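Local coordinates for CDA peptide synthetase I (Streptomyces coelicolor, PDB 4JN3), which is a nonribosomal-type peptide synthetase, represented here by its first condensation domain, a two-lobed alpha/beta unit of the CoA-acyltransferase clan, at residues A[48-53]-A[101-106]; A[61-66]-A[159-164]; A[78-83]-A[94-99]; A[169-174]-A[368-373]. All coordinates share one frame; numbering follows the deposited sequence.

Contact 1 of 4, residues A[48-53]-A[101-106]; sequences VLSRAL and VLLRHI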
loop_
_atom_site.group_PDB
_atom_site.type_symbol
_atom_site.label_atom_id
_atom_site.label_comp_id
_atom_site.label_asym_id
_atom_site.label_seq_id
_atom_site.Cartn_x
_atom_site.Cartn_y
_atom_site.Cartn_z
ATOM N N VAL A 48 -21.169 19.029 0.867
ATOM C CA VAL A 48 -20.069 19.642 0.130
ATOM C C VAL A 48 -18.961 18.619 -0.156
ATOM O O VAL A 48 -18.406 18.580 -1.256
ATOM C CB VAL A 48 -19.481 20.842 0.899
ATOM C CG1 VAL A 48 -18.301 21.440 0.145
ATOM C CG2 VAL A 48 -20.559 21.898 1.134
ATOM N N LEU A 49 -18.646 17.794 0.834
ATOM C CA LEU A 49 -17.630 16.762 0.641
ATOM C C LEU A 49 -18.080 15.750 -0.417
ATOM O O LEU A 49 -17.259 15.220 -1.164
ATOM C CB LEU A 49 -17.295 16.058 1.958
ATOM C CG LEU A 49 -16.067 15.139 1.911
ATOM C CD1 LEU A 49 -14.825 15.927 1.538
ATOM C CD2 LEU A 49 -15.871 14.411 3.233
ATOM N N SER A 50 -19.386 15.491 -0.482
ATOM C CA SER A 50 -19.929 14.596 -1.502
ATOM C C SER A 50 -19.754 15.182 -2.894
ATOM O O SER A 50 -19.417 14.469 -3.836
ATOM C CB SER A 50 -21.413 14.302 -1.249
ATOM O OG SER A 50 -21.586 13.516 -0.086
ATOM N N ARG A 51 -20.000 16.482 -3.029
ATOM C CA ARG A 51 -19.777 17.156 -4.300
ATOM C C ARG A 51 -18.290 17.169 -4.645
ATOM O O ARG A 51 -17.912 16.983 -5.802
ATOM C CB ARG A 51 -20.343 18.580 -4.279
ATOM C CG ARG A 51 -20.019 19.372 -5.536
ATOM C CD ARG A 51 -20.996 20.510 -5.764
ATOM N NE ARG A 51 -20.591 21.337 -6.898
ATOM C CZ ARG A 51 -20.630 20.941 -8.167
ATOM N NH1 ARG A 51 -21.053 19.721 -8.471
ATOM N NH2 ARG A 51 -20.239 21.762 -9.132
ATOM N N ALA A 52 -17.452 17.367 -3.635
ATOM C CA ALA A 52 -16.004 17.323 -3.821
ATOM C C ALA A 52 -15.566 15.955 -4.329
ATOM O O ALA A 52 -14.684 15.857 -5.180
ATOM C CB ALA A 52 -15.282 17.664 -2.529
ATOM N N LEU A 53 -16.182 14.900 -3.806
ATOM C CA LEU A 53 -15.867 13.547 -4.256
ATOM C C LEU A 53 -16.249 13.333 -5.717
ATOM O O LEU A 53 -15.470 12.780 -6.489
ATOM C CB LEU A 53 -16.539 12.490 -3.375
ATOM C CG LEU A 53 -16.280 11.042 -3.798
ATOM C CD1 LEU A 53 -14.785 10.719 -3.736
ATOM C CD2 LEU A 53 -17.070 10.077 -2.928
ATOM N N VAL A 101 -20.744 7.458 -8.032
ATOM C CA VAL A 101 -19.995 8.154 -6.995
ATOM C C VAL A 101 -20.907 8.360 -5.800
ATOM O O VAL A 101 -21.852 9.144 -5.855
ATOM C CB VAL A 101 -19.471 9.518 -7.474
ATOM C CG1 VAL A 101 -18.716 10.212 -6.348
ATOM C CG2 VAL A 101 -18.575 9.348 -8.695
ATOM N N LEU A 102 -20.630 7.633 -4.725
ATOM C CA LEU A 102 -21.439 7.707 -3.519
ATOM C C LEU A 102 -20.553 7.897 -2.293
ATOM O O LEU A 102 -19.666 7.088 -2.031
ATOM C CB LEU A 102 -22.251 6.423 -3.353
ATOM C CG LEU A 102 -22.950 6.232 -2.001
ATOM C CD1 LEU A 102 -24.045 7.273 -1.795
ATOM C CD2 LEU A 102 -23.517 4.828 -1.883
ATOM N N LEU A 103 -20.786 8.967 -1.545
ATOM C CA LEU A 103 -20.132 9.112 -0.252
ATOM C C LEU A 103 -21.142 8.774 0.832
ATOM O O LEU A 103 -22.047 9.565 1.119
ATOM C CB LEU A 103 -19.595 10.530 -0.060
ATOM C CG LEU A 103 -18.881 10.781 1.270
ATOM C CD1 LEU A 103 -17.689 9.839 1.410
ATOM C CD2 LEU A 103 -18.444 12.235 1.391
ATOM N N ARG A 104 -21.009 7.589 1.416
ATOM C CA ARG A 104 -21.917 7.184 2.478
ATOM C C ARG A 104 -21.688 8.071 3.682
ATOM O O ARG A 104 -20.567 8.503 3.932
ATOM C CB ARG A 104 -21.681 5.726 2.872
ATOM C CG ARG A 104 -21.878 4.718 1.757
ATOM C CD ARG A 104 -21.668 3.311 2.298
ATOM N NE ARG A 104 -21.547 2.298 1.253
ATOM C CZ ARG A 104 -20.438 2.072 0.552
ATOM N NH1 ARG A 104 -19.352 2.812 0.758
ATOM N NH2 ARG A 104 -20.422 1.118 -0.369
ATOM N N HIS A 105 -22.753 8.367 4.418
ATOM C CA HIS A 105 -22.604 9.040 5.695
ATOM C C HIS A 105 -23.093 8.129 6.802
ATOM O O HIS A 105 -24.261 7.737 6.834
ATOM C CB HIS A 105 -23.363 10.366 5.741
ATOM C CG HIS A 105 -23.125 11.141 7.000
ATOM N ND1 HIS A 105 -24.083 11.947 7.573
ATOM C CD2 HIS A 105 -22.038 11.218 7.801
ATOM C CE1 HIS A 105 -23.594 12.495 8.672
ATOM N NE2 HIS A 105 -22.354 12.068 8.833
ATOM N N ILE A 106 -22.190 7.790 7.709
ATOM C CA ILE A 106 -22.515 6.876 8.787
ATOM C C ILE A 106 -22.277 7.564 10.122
ATOM O O ILE A 106 -21.135 7.774 10.538
ATOM C CB ILE A 106 -21.695 5.577 8.680
ATOM C CG1 ILE A 106 -21.941 4.917 7.320
ATOM C CG2 ILE A 106 -22.049 4.623 9.810
ATOM C CD1 ILE A 106 -20.957 3.831 6.981
#
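Leu53 and Leu103 are the central pair where helix 46-58 packs on strand 103-107, the outermost strand on one side of the six-stranded sheet. The axes of the short helix and strand segments come within 9.1 Å and run nearly antiparallel, at 155°. Leu49, Leu53 and Leu103 share one conformation, with CG opposite the backbone N and chi2 near 60°, yet each uses it differently. In Leu53 this conformation sets CG 3.6 Å from Val101 CG1. The CD2 branch of Leu53 turns to the strand and rests 3.8 Å from Leu103 CB, while CD1 faces Phe169 of helix 163-182. One turn earlier, Leu49 is approached through a single branch of its partner: Leu103 CD2 lies 3.8 Å from Leu49 CG and about equally near Leu49 CD2, the two side chains crossing at a slant. On the helix between Leu49 and Leu53, Ser50 sets its OG 3.6 Å from Leu103 CB. That hydroxyl touches only carbon across the contact, because its chi1 of -69° turns it back along the helix to a hydrogen bond with His46 O. His46 also binds Leu103 O through NE2, so one residue, His46, serves both Ser50 and Leu103. Tyr152 of strand 149-157 covers both Leu49 and Leu53. With no hydrogen bond joining the segments directly, their cohesion is that of aliphatic branches, and the one hydroxyl is satisfied within the helix.

Contact 2 of 4, residues A[61-66]-A[159-164]; sequences ETLCSR and IVIDGT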
loop_
_atom_site.group_PDB
_atom_site.type_symbol
_atom_site.label_atom_id
_atom_site.label_comp_id
_atom_site.label_asym_id
_atom_site.label_seq_id
_atom_site.Cartn_x
_atom_site.Cartn_y
_atom_site.Cartn_z
ATOM N N GLU A 61 -8.891 9.276 -13.688
ATOM C CA GLU A 61 -9.243 8.255 -14.677
ATOM C C GLU A 61 -9.310 6.840 -14.099
ATOM O O GLU A 61 -10.224 6.071 -14.414
ATOM C CB GLU A 61 -8.293 8.296 -15.880
ATOM C CG GLU A 61 -8.660 7.297 -16.975
ATOM C CD GLU A 61 -7.765 7.392 -18.199
ATOM O OE1 GLU A 61 -6.841 8.233 -18.206
ATOM O OE2 GLU A 61 -7.987 6.621 -19.157
ATOM N N THR A 62 -8.350 6.496 -13.249
ATOM C CA THR A 62 -8.302 5.142 -12.716
ATOM C C THR A 62 -9.552 4.808 -11.896
ATOM O O THR A 62 -10.001 3.659 -11.871
ATOM C CB THR A 62 -7.017 4.893 -11.901
ATOM O OG1 THR A 62 -6.892 3.495 -11.626
ATOM C CG2 THR A 62 -7.036 5.680 -10.594
ATOM N N LEU A 63 -10.123 5.814 -11.243
ATOM C CA LEU A 63 -11.337 5.620 -10.450
ATOM C C LEU A 63 -12.604 5.616 -11.305
ATOM O O LEU A 63 -13.704 5.406 -10.788
ATOM C CB LEU A 63 -11.443 6.689 -9.356
ATOM C CG LEU A 63 -10.397 6.587 -8.238
ATOM C CD1 LEU A 63 -10.468 7.773 -7.291
ATOM C CD2 LEU A 63 -10.571 5.273 -7.485
ATOM N N CYS A 64 -12.441 5.844 -12.606
ATOM C CA CYS A 64 -13.563 5.821 -13.550
ATOM C C CYS A 64 -13.414 4.680 -14.539
ATOM O O CYS A 64 -14.010 4.702 -15.620
ATOM C CB CYS A 64 -13.638 7.132 -14.332
ATOM S SG CYS A 64 -14.067 8.567 -13.361
ATOM N N SER A 65 -12.614 3.686 -14.174
ATOM C CA SER A 65 -12.274 2.620 -15.104
ATOM C C SER A 65 -12.908 1.285 -14.743
ATOM O O SER A 65 -13.219 1.006 -13.582
ATOM C CB SER A 65 -10.751 2.463 -15.202
ATOM O OG SER A 65 -10.148 3.627 -15.745
ATOM N N ARG A 66 -13.113 0.469 -15.766
ATOM C CA ARG A 66 -13.456 -0.925 -15.570
ATOM C C ARG A 66 -12.519 -1.744 -16.440
ATOM O O ARG A 66 -11.788 -1.191 -17.257
ATOM C CB ARG A 66 -14.915 -1.192 -15.928
ATOM C CG ARG A 66 -15.298 -0.879 -17.354
ATOM C CD ARG A 66 -16.753 -1.272 -17.538
ATOM N NE ARG A 66 -17.245 -1.112 -18.898
ATOM C CZ ARG A 66 -18.269 -1.803 -19.391
ATOM N NH1 ARG A 66 -18.884 -2.708 -18.635
ATOM N NH2 ARG A 66 -18.670 -1.600 -20.637
ATOM N N ILE A 159 -6.402 -3.224 -8.115
ATOM C CA ILE A 159 -6.108 -2.993 -9.524
ATOM C C ILE A 159 -6.184 -1.520 -9.955
ATOM O O ILE A 159 -5.592 -1.144 -10.967
ATOM C CB ILE A 159 -6.985 -3.874 -10.456
ATOM C CG1 ILE A 159 -6.249 -4.141 -11.773
ATOM C CG2 ILE A 159 -8.339 -3.223 -10.705
ATOM C CD1 ILE A 159 -6.963 -5.102 -12.696
ATOM N N VAL A 160 -6.880 -0.681 -9.191
ATOM C CA VAL A 160 -7.024 0.719 -9.595
ATOM C C VAL A 160 -6.222 1.727 -8.771
ATOM O O VAL A 160 -5.933 2.819 -9.254
ATOM C CB VAL A 160 -8.511 1.176 -9.653
ATOM C CG1 VAL A 160 -9.277 0.369 -10.693
ATOM C CG2 VAL A 160 -9.174 1.081 -8.281
ATOM N N ILE A 161 -5.862 1.367 -7.540
ATOM C CA ILE A 161 -5.232 2.321 -6.626
ATOM C C ILE A 161 -4.151 1.677 -5.761
ATOM O O ILE A 161 -4.421 0.721 -5.040
ATOM C CB ILE A 161 -6.284 2.976 -5.706
ATOM C CG1 ILE A 161 -7.159 3.961 -6.495
ATOM C CG2 ILE A 161 -5.625 3.677 -4.515
ATOM C CD1 ILE A 161 -6.442 5.232 -6.925
ATOM N N ASP A 162 -2.936 2.217 -5.829
ATOM C CA ASP A 162 -1.844 1.775 -4.960
ATOM C C ASP A 162 -1.619 2.753 -3.802
ATOM O O ASP A 162 -2.302 3.774 -3.694
ATOM C CB ASP A 162 -0.554 1.558 -5.765
ATOM C CG ASP A 162 -0.163 2.774 -6.593
ATOM O OD1 ASP A 162 -0.484 3.911 -6.194
ATOM O OD2 ASP A 162 0.484 2.588 -7.645
ATOM N N GLY A 163 -0.669 2.440 -2.928
ATOM C CA GLY A 163 -0.412 3.284 -1.773
ATOM C C GLY A 163 -0.145 4.736 -2.129
ATOM O O GLY A 163 -0.701 5.654 -1.522
ATOM N N THR A 164 0.709 4.955 -3.120
ATOM C CA THR A 164 1.027 6.309 -3.555
ATOM C C THR A 164 -0.223 7.052 -4.029
ATOM O O THR A 164 -0.393 8.240 -3.763
ATOM C CB THR A 164 2.057 6.300 -4.699
ATOM O OG1 THR A 164 3.320 5.842 -4.200
ATOM C CG2 THR A 164 2.224 7.700 -5.279
#
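Thr62 and Val160 join a short 3-10 turn, residues 61-63, to the HHxxxDG signature of condensation domains, whose last five residues are 159-163. The tight part is polar at its heart. Thr62 OG1 donates to Val160 O at 2.6 Å, lying in the carbonyl plane on a lone pair, with a C=O...O angle of 120°. A chi1 of -169° aims the hydroxyl at this oxygen and leaves CG2 in the crowded position between backbone N and carbonyl carbon, where it meets Ile161 CD1 at 3.7 Å. The two side chains cross at about a right angle. Leu63 CD2 comes in beside them, 3.8 Å from Ile161 CG1, and Phe169 closes over Leu63 from helix 163-182. All four residues that touch are buried. The packing slackens between Leu63 CD2 and Val160 CG2, which are 4.5 Å apart. Beyond the touching residues, the partly exposed side lies at Glu61, whose carboxylate pairs with Arg77, and at Arg66. Asp162, at the N-cap of helix 163-182, forms a salt bridge with Arg297. The 3-10 turn is itself braced at Glu61 O, which receives Ser65 OG at 2.8 Å on one face of its plane and Cys64 N on the opposite face.

Contact 3 of 4, residues A[78-83]-A[94-99]; sequences AYCPPA and DGVPYT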
loop_
_atom_site.group_PDB
_atom_site.type_symbol
_atom_site.label_atom_id
_atom_site.label_comp_id
_atom_site.label_asym_id
_atom_site.label_seq_id
_atom_site.Cartn_x
_atom_site.Cartn_y
_atom_site.Cartn_z
ATOM N N ALA A 78 -11.162 0.168 -19.631
ATOM C CA ALA A 78 -12.132 1.046 -20.283
ATOM C C ALA A 78 -12.526 2.199 -19.370
ATOM O O ALA A 78 -12.876 1.997 -18.204
ATOM C CB ALA A 78 -13.368 0.260 -20.708
ATOM N N TYR A 79 -12.472 3.409 -19.916
ATOM C CA TYR A 79 -12.814 4.616 -19.181
ATOM C C TYR A 79 -14.314 4.896 -19.266
ATOM O O TYR A 79 -14.884 4.953 -20.357
ATOM C CB TYR A 79 -11.995 5.790 -19.725
ATOM C CG TYR A 79 -12.433 7.158 -19.258
ATOM C CD1 TYR A 79 -12.430 7.495 -17.910
ATOM C CD2 TYR A 79 -12.824 8.126 -20.174
ATOM C CE1 TYR A 79 -12.824 8.753 -17.487
ATOM C CE2 TYR A 79 -13.214 9.384 -19.764
ATOM C CZ TYR A 79 -13.213 9.693 -18.421
ATOM O OH TYR A 79 -13.605 10.947 -18.017
ATOM N N CYS A 80 -14.943 5.050 -18.104
ATOM C CA CYS A 80 -16.379 5.307 -18.007
ATOM C C CYS A 80 -16.662 6.527 -17.136
ATOM O O CYS A 80 -16.685 6.423 -15.912
ATOM C CB CYS A 80 -17.097 4.095 -17.409
ATOM S SG CYS A 80 -16.908 2.546 -18.321
ATOM N N PRO A 81 -16.888 7.692 -17.762
ATOM C CA PRO A 81 -17.168 8.900 -16.978
ATOM C C PRO A 81 -18.362 8.702 -16.050
ATOM O O PRO A 81 -19.205 7.853 -16.317
ATOM C CB PRO A 81 -17.506 9.944 -18.049
ATOM C CG PRO A 81 -16.818 9.457 -19.283
ATOM C CD PRO A 81 -16.875 7.956 -19.211
ATOM N N PRO A 82 -18.421 9.467 -14.951
ATOM C CA PRO A 82 -19.597 9.451 -14.077
ATOM C C PRO A 82 -20.780 10.102 -14.784
ATOM O O PRO A 82 -20.598 10.749 -15.818
ATOM C CB PRO A 82 -19.168 10.320 -12.889
ATOM C CG PRO A 82 -17.671 10.392 -12.973
ATOM C CD PRO A 82 -17.356 10.338 -14.428
ATOM N N ALA A 83 -21.972 9.936 -14.223
ATOM C CA ALA A 83 -23.169 10.560 -14.775
ATOM C C ALA A 83 -23.034 12.076 -14.687
ATOM O O ALA A 83 -22.301 12.588 -13.840
ATOM C CB ALA A 83 -24.395 10.092 -14.016
ATOM N N ASP A 94 -25.902 5.737 -24.810
ATOM C CA ASP A 94 -25.436 4.681 -25.706
ATOM C C ASP A 94 -25.257 3.336 -24.997
ATOM O O ASP A 94 -24.809 2.361 -25.603
ATOM C CB ASP A 94 -24.127 5.098 -26.381
ATOM C CG ASP A 94 -24.264 6.389 -27.163
ATOM O OD1 ASP A 94 -25.225 6.510 -27.952
ATOM O OD2 ASP A 94 -23.421 7.292 -26.977
ATOM N N GLY A 95 -25.600 3.286 -23.714
ATOM C CA GLY A 95 -25.534 2.046 -22.962
ATOM C C GLY A 95 -24.244 1.838 -22.181
ATOM O O GLY A 95 -24.049 0.787 -21.578
ATOM N N VAL A 96 -23.360 2.828 -22.189
ATOM C CA VAL A 96 -22.125 2.726 -21.411
ATOM C C VAL A 96 -22.442 2.978 -19.944
ATOM O O VAL A 96 -23.077 3.980 -19.612
ATOM C CB VAL A 96 -21.075 3.754 -21.869
ATOM C CG1 VAL A 96 -19.790 3.599 -21.049
ATOM C CG2 VAL A 96 -20.792 3.605 -23.360
ATOM N N PRO A 97 -22.007 2.071 -19.052
ATOM C CA PRO A 97 -22.282 2.300 -17.629
ATOM C C PRO A 97 -21.571 3.553 -17.127
ATOM O O PRO A 97 -20.445 3.827 -17.542
ATOM C CB PRO A 97 -21.708 1.049 -16.950
ATOM C CG PRO A 97 -20.696 0.519 -17.917
ATOM C CD PRO A 97 -21.228 0.841 -19.283
ATOM N N TYR A 98 -22.243 4.314 -16.271
ATOM C CA TYR A 98 -21.647 5.478 -15.630
ATOM C C TYR A 98 -20.924 5.019 -14.373
ATOM O O TYR A 98 -21.431 4.178 -13.638
ATOM C CB TYR A 98 -22.737 6.465 -15.208
ATOM C CG TYR A 98 -23.276 7.368 -16.296
ATOM C CD1 TYR A 98 -22.429 7.979 -17.212
ATOM C CD2 TYR A 98 -24.641 7.628 -16.386
ATOM C CE1 TYR A 98 -22.931 8.819 -18.200
ATOM C CE2 TYR A 98 -25.149 8.464 -17.364
ATOM C CZ TYR A 98 -24.293 9.056 -18.269
ATOM O OH TYR A 98 -24.804 9.887 -19.244
ATOM N N THR A 99 -19.747 5.580 -14.120
ATOM C CA THR A 99 -19.077 5.362 -12.847
ATOM C C THR A 99 -19.914 5.985 -11.743
ATOM O O THR A 99 -20.163 7.184 -11.750
ATOM C CB THR A 99 -17.665 5.977 -12.846
ATOM O OG1 THR A 99 -16.792 5.146 -13.619
ATOM C CG2 THR A 99 -17.118 6.086 -11.423
HETATM O O HOH W 1 -19.462 6.353 -18.712
HETATM O O HOH W 2 -22.187 8.911 -11.468
#
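Cys80 and Thr99 join the two legs of the long loop that links strand 75-79 to strand 103-107. Residues 81-83 and 96-99 are both extended, near polyproline-II angles, and the touching parts run 76° apart. Direct hydrogen bonds come from Thr99 alone. Its OG1 sits beside the backbone N and donates to Cys80 O at 2.6 Å, in the carbonyl plane. Thr99 N donates to Pro81 O at 3.2 Å, but from 49° above that carbonyl's plane. Pro81, Pro82 and Pro97 have no N-H to offer, and two waters complete the links between the backbones. One water donates to Pro81 O at 2.8 Å and also to Pro97 O, bridging two carbonyls that cannot bond each other. A second accepts from Ala83 N at 2.9 Å and donates to Thr99 O, which additionally receives a CA-H...O contact from Pro82 CA.

Aromatic contacts gather at Tyr98. Ala83 CA stands over the centre of its ring, 3.5 Å from the centroid and 10° off the normal, a CH-pi contact; Ala83 CB covers the same face nearer Tyr98 CD2, at 3.4 Å. Pro81 O instead meets the edge of the ring at Tyr98 CD1. Outside the pair, Pro82 touches Ala58 and Thr99 touches Val57 of helix 46-58. The remaining contact across the segments is apolar: Cys80 SG lies within loose contact of Val96 and Pro97, 4.1 Å from Val96 CG1 and a little farther from Pro97 CG.

Contact 4 of 4, residues A[169-174]-A[368-373]; sequences FYERLA and PYIRPV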
loop_
_atom_site.group_PDB
_atom_site.type_symbol
_atom_site.label_atom_id
_atom_site.label_comp_id
_atom_site.label_asym_id
_atom_site.label_seq_id
_atom_site.Cartn_x
_atom_site.Cartn_y
_atom_site.Cartn_z
ATOM N N PHE A 169 -5.083 10.902 -4.035
ATOM C CA PHE A 169 -6.533 11.070 -3.926
ATOM C C PHE A 169 -6.927 11.984 -2.769
ATOM O O PHE A 169 -7.700 12.924 -2.948
ATOM C CB PHE A 169 -7.236 9.716 -3.768
ATOM C CG PHE A 169 -8.676 9.833 -3.354
ATOM C CD1 PHE A 169 -9.666 10.059 -4.300
ATOM C CD2 PHE A 169 -9.039 9.732 -2.021
ATOM C CE1 PHE A 169 -10.997 10.175 -3.922
ATOM C CE2 PHE A 169 -10.363 9.848 -1.633
ATOM C CZ PHE A 169 -11.345 10.068 -2.587
ATOM N N TYR A 170 -6.401 11.703 -1.582
ATOM C CA TYR A 170 -6.773 12.473 -0.400
ATOM C C TYR A 170 -6.439 13.957 -0.568
ATOM O O TYR A 170 -7.252 14.826 -0.255
ATOM C CB TYR A 170 -6.089 11.915 0.845
ATOM C CG TYR A 170 -6.641 10.594 1.347
ATOM C CD1 TYR A 170 -8.008 10.387 1.487
ATOM C CD2 TYR A 170 -5.785 9.560 1.692
ATOM C CE1 TYR A 170 -8.503 9.176 1.959
ATOM C CE2 TYR A 170 -6.262 8.359 2.161
ATOM C CZ TYR A 170 -7.619 8.167 2.292
ATOM O OH TYR A 170 -8.072 6.957 2.769
ATOM N N GLU A 171 -5.243 14.246 -1.067
ATOM C CA GLU A 171 -4.847 15.636 -1.278
ATOM C C GLU A 171 -5.754 16.347 -2.286
ATOM O O GLU A 171 -6.117 17.506 -2.091
ATOM C CB GLU A 171 -3.370 15.734 -1.674
ATOM C CG GLU A 171 -2.431 15.253 -0.566
ATOM C CD GLU A 171 -1.049 15.884 -0.631
ATOM O OE1 GLU A 171 -0.611 16.259 -1.739
ATOM O OE2 GLU A 171 -0.402 16.010 0.433
ATOM N N ARG A 172 -6.141 15.654 -3.348
ATOM C CA ARG A 172 -7.028 16.260 -4.338
ATOM C C ARG A 172 -8.433 16.492 -3.774
ATOM O O ARG A 172 -9.035 17.542 -4.007
ATOM C CB ARG A 172 -7.084 15.414 -5.612
ATOM C CG ARG A 172 -8.090 15.889 -6.648
ATOM C CD ARG A 172 -7.839 17.319 -7.099
ATOM N NE ARG A 172 -8.732 17.680 -8.197
ATOM C CZ ARG A 172 -8.882 18.913 -8.672
ATOM N NH1 ARG A 172 -8.196 19.914 -8.141
ATOM N NH2 ARG A 172 -9.724 19.143 -9.674
ATOM N N LEU A 173 -8.948 15.517 -3.030
ATOM C CA LEU A 173 -10.277 15.637 -2.430
ATOM C C LEU A 173 -10.349 16.865 -1.528
ATOM O O LEU A 173 -11.298 17.654 -1.599
ATOM C CB LEU A 173 -10.626 14.378 -1.632
ATOM C CG LEU A 173 -11.972 14.363 -0.896
ATOM C CD1 LEU A 173 -13.139 14.352 -1.883
ATOM C CD2 LEU A 173 -12.055 13.168 0.050
ATOM N N ALA A 174 -9.335 17.029 -0.686
ATOM C CA ALA A 174 -9.271 18.170 0.216
ATOM C C ALA A 174 -9.156 19.483 -0.560
ATOM O O ALA A 174 -9.802 20.474 -0.213
ATOM C CB ALA A 174 -8.114 18.013 1.188
ATOM N N PRO A 368 5.868 6.452 2.769
ATOM C CA PRO A 368 6.529 7.755 2.689
ATOM C C PRO A 368 5.753 8.800 3.479
ATOM O O PRO A 368 4.577 8.615 3.771
ATOM C CB PRO A 368 6.497 8.069 1.189
ATOM C CG PRO A 368 5.332 7.291 0.668
ATOM C CD PRO A 368 5.330 6.020 1.469
ATOM N N TYR A 369 6.411 9.890 3.841
ATOM C CA TYR A 369 5.731 10.927 4.591
ATOM C C TYR A 369 4.566 11.491 3.783
ATOM O O TYR A 369 4.671 11.678 2.574
ATOM C CB TYR A 369 6.704 12.046 4.957
ATOM C CG TYR A 369 6.042 13.220 5.635
ATOM C CD1 TYR A 369 5.566 13.117 6.938
ATOM C CD2 TYR A 369 5.892 14.430 4.974
ATOM C CE1 TYR A 369 4.961 14.186 7.560
ATOM C CE2 TYR A 369 5.286 15.508 5.588
ATOM C CZ TYR A 369 4.825 15.381 6.880
ATOM O OH TYR A 369 4.226 16.452 7.494
ATOM N N ILE A 370 3.449 11.734 4.458
ATOM C CA ILE A 370 2.345 12.472 3.862
ATOM C C ILE A 370 1.960 13.616 4.786
ATOM O O ILE A 370 1.735 13.411 5.980
ATOM C CB ILE A 370 1.113 11.580 3.602
ATOM C CG1 ILE A 370 -0.050 12.432 3.080
ATOM C CG2 ILE A 370 0.701 10.851 4.869
ATOM C CD1 ILE A 370 -1.318 11.647 2.800
ATOM N N ARG A 371 1.911 14.826 4.244
ATOM C CA ARG A 371 1.518 15.974 5.045
ATOM C C ARG A 371 0.074 15.799 5.493
ATOM O O ARG A 371 -0.757 15.299 4.733
ATOM C CB ARG A 371 1.653 17.271 4.247
ATOM C CG ARG A 371 1.391 18.521 5.080
ATOM C CD ARG A 371 1.269 19.758 4.208
ATOM N NE ARG A 371 2.467 19.984 3.405
ATOM C CZ ARG A 371 2.553 20.890 2.435
ATOM N NH1 ARG A 371 1.507 21.655 2.146
ATOM N NH2 ARG A 371 3.681 21.027 1.751
ATOM N N PRO A 372 -0.228 16.190 6.737
ATOM C CA PRO A 372 -1.620 16.180 7.185
ATOM C C PRO A 372 -2.516 16.847 6.143
ATOM O O PRO A 372 -2.171 17.903 5.607
ATOM C CB PRO A 372 -1.565 17.006 8.467
ATOM C CG PRO A 372 -0.209 16.709 9.018
ATOM C CD PRO A 372 0.696 16.589 7.814
ATOM N N VAL A 373 -3.646 16.216 5.846
ATOM C CA VAL A 373 -4.544 16.695 4.809
ATOM C C VAL A 373 -5.414 17.822 5.359
ATOM O O VAL A 373 -6.064 17.667 6.391
ATOM C CB VAL A 373 -5.435 15.555 4.284
ATOM C CG1 VAL A 373 -6.272 16.035 3.118
ATOM C CG2 VAL A 373 -4.572 14.361 3.874
HETATM O O HOH W 3 2.304 15.220 1.380
HETATM O O HOH W 4 -1.794 16.720 2.710
#
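Glu171 and Val373 mark the nearest approach of the backbones, their CA atoms 6.2 Å apart, where helix 163-182 passes a chain segment without regular structure that ends in the short strand 373-374. Val373 does the apolar work with two separate branches. CG1, opposite the backbone N at a chi1 of -175°, presses on Ala174 CB at 3.3 Å, closer than carbons usually come, and also lies 3.7 Å from Tyr170 O. CG2 reaches Tyr170 CB more loosely, at 4.2 Å. The valine thus fits against one turn of the helix, touching residues four apart. Only the base of Tyr170 takes part; its ring leads away from the loop, and its OH hydrogen-bonds with Ser36 OG.

Glu171 reaches across on the more exposed flank, where water supplies the links. One water donates to Glu171 OE2 at 3.0 Å and accepts from Arg371 N, so the carboxylate is tied to a backbone amide. Another lies 2.8 Å from Glu171 OE2 and also within bonding distance of Arg371 O, though it has more acceptors around it than protons to share. The guanidinium of Arg371 stays apart, its NE 5.7 Å from Glu171 OE2, so any attraction is probably long-range and modest. The loop carries the chain from strand 363-366 of the four-stranded sheet to strand 373-374 at the edge of the six-stranded one, where the Val373 backbone hydrogen-bonds with that of Gly380. On that larger sheet Met382 of strand 379-384 receives both Ile370 and Tyr170, while Leu154 of strand 149-157 also touches Tyr170.

Along the chain, contacts 1 and 2 interleave, contact 3 falls within the spans of both, and contact 4 joins helix 163-182 to a much later loop. Centres of contacts 2 and 3 are 15 Å apart, and the two are stitched through the hairpin of strands 65-69 and 75-79. Contact 4, with its centre 17 Å from that of contact 1 and 16 Å from that of contact 2, packs against both through side chains of its helix, Leu173 among them lying on helix 46-58. Contacts 3 and 4 are remote, 27 Å between centres. Helix 163-182 thus links the helical layer on the six-stranded sheet, the signature loop and the crossing to the other sheet.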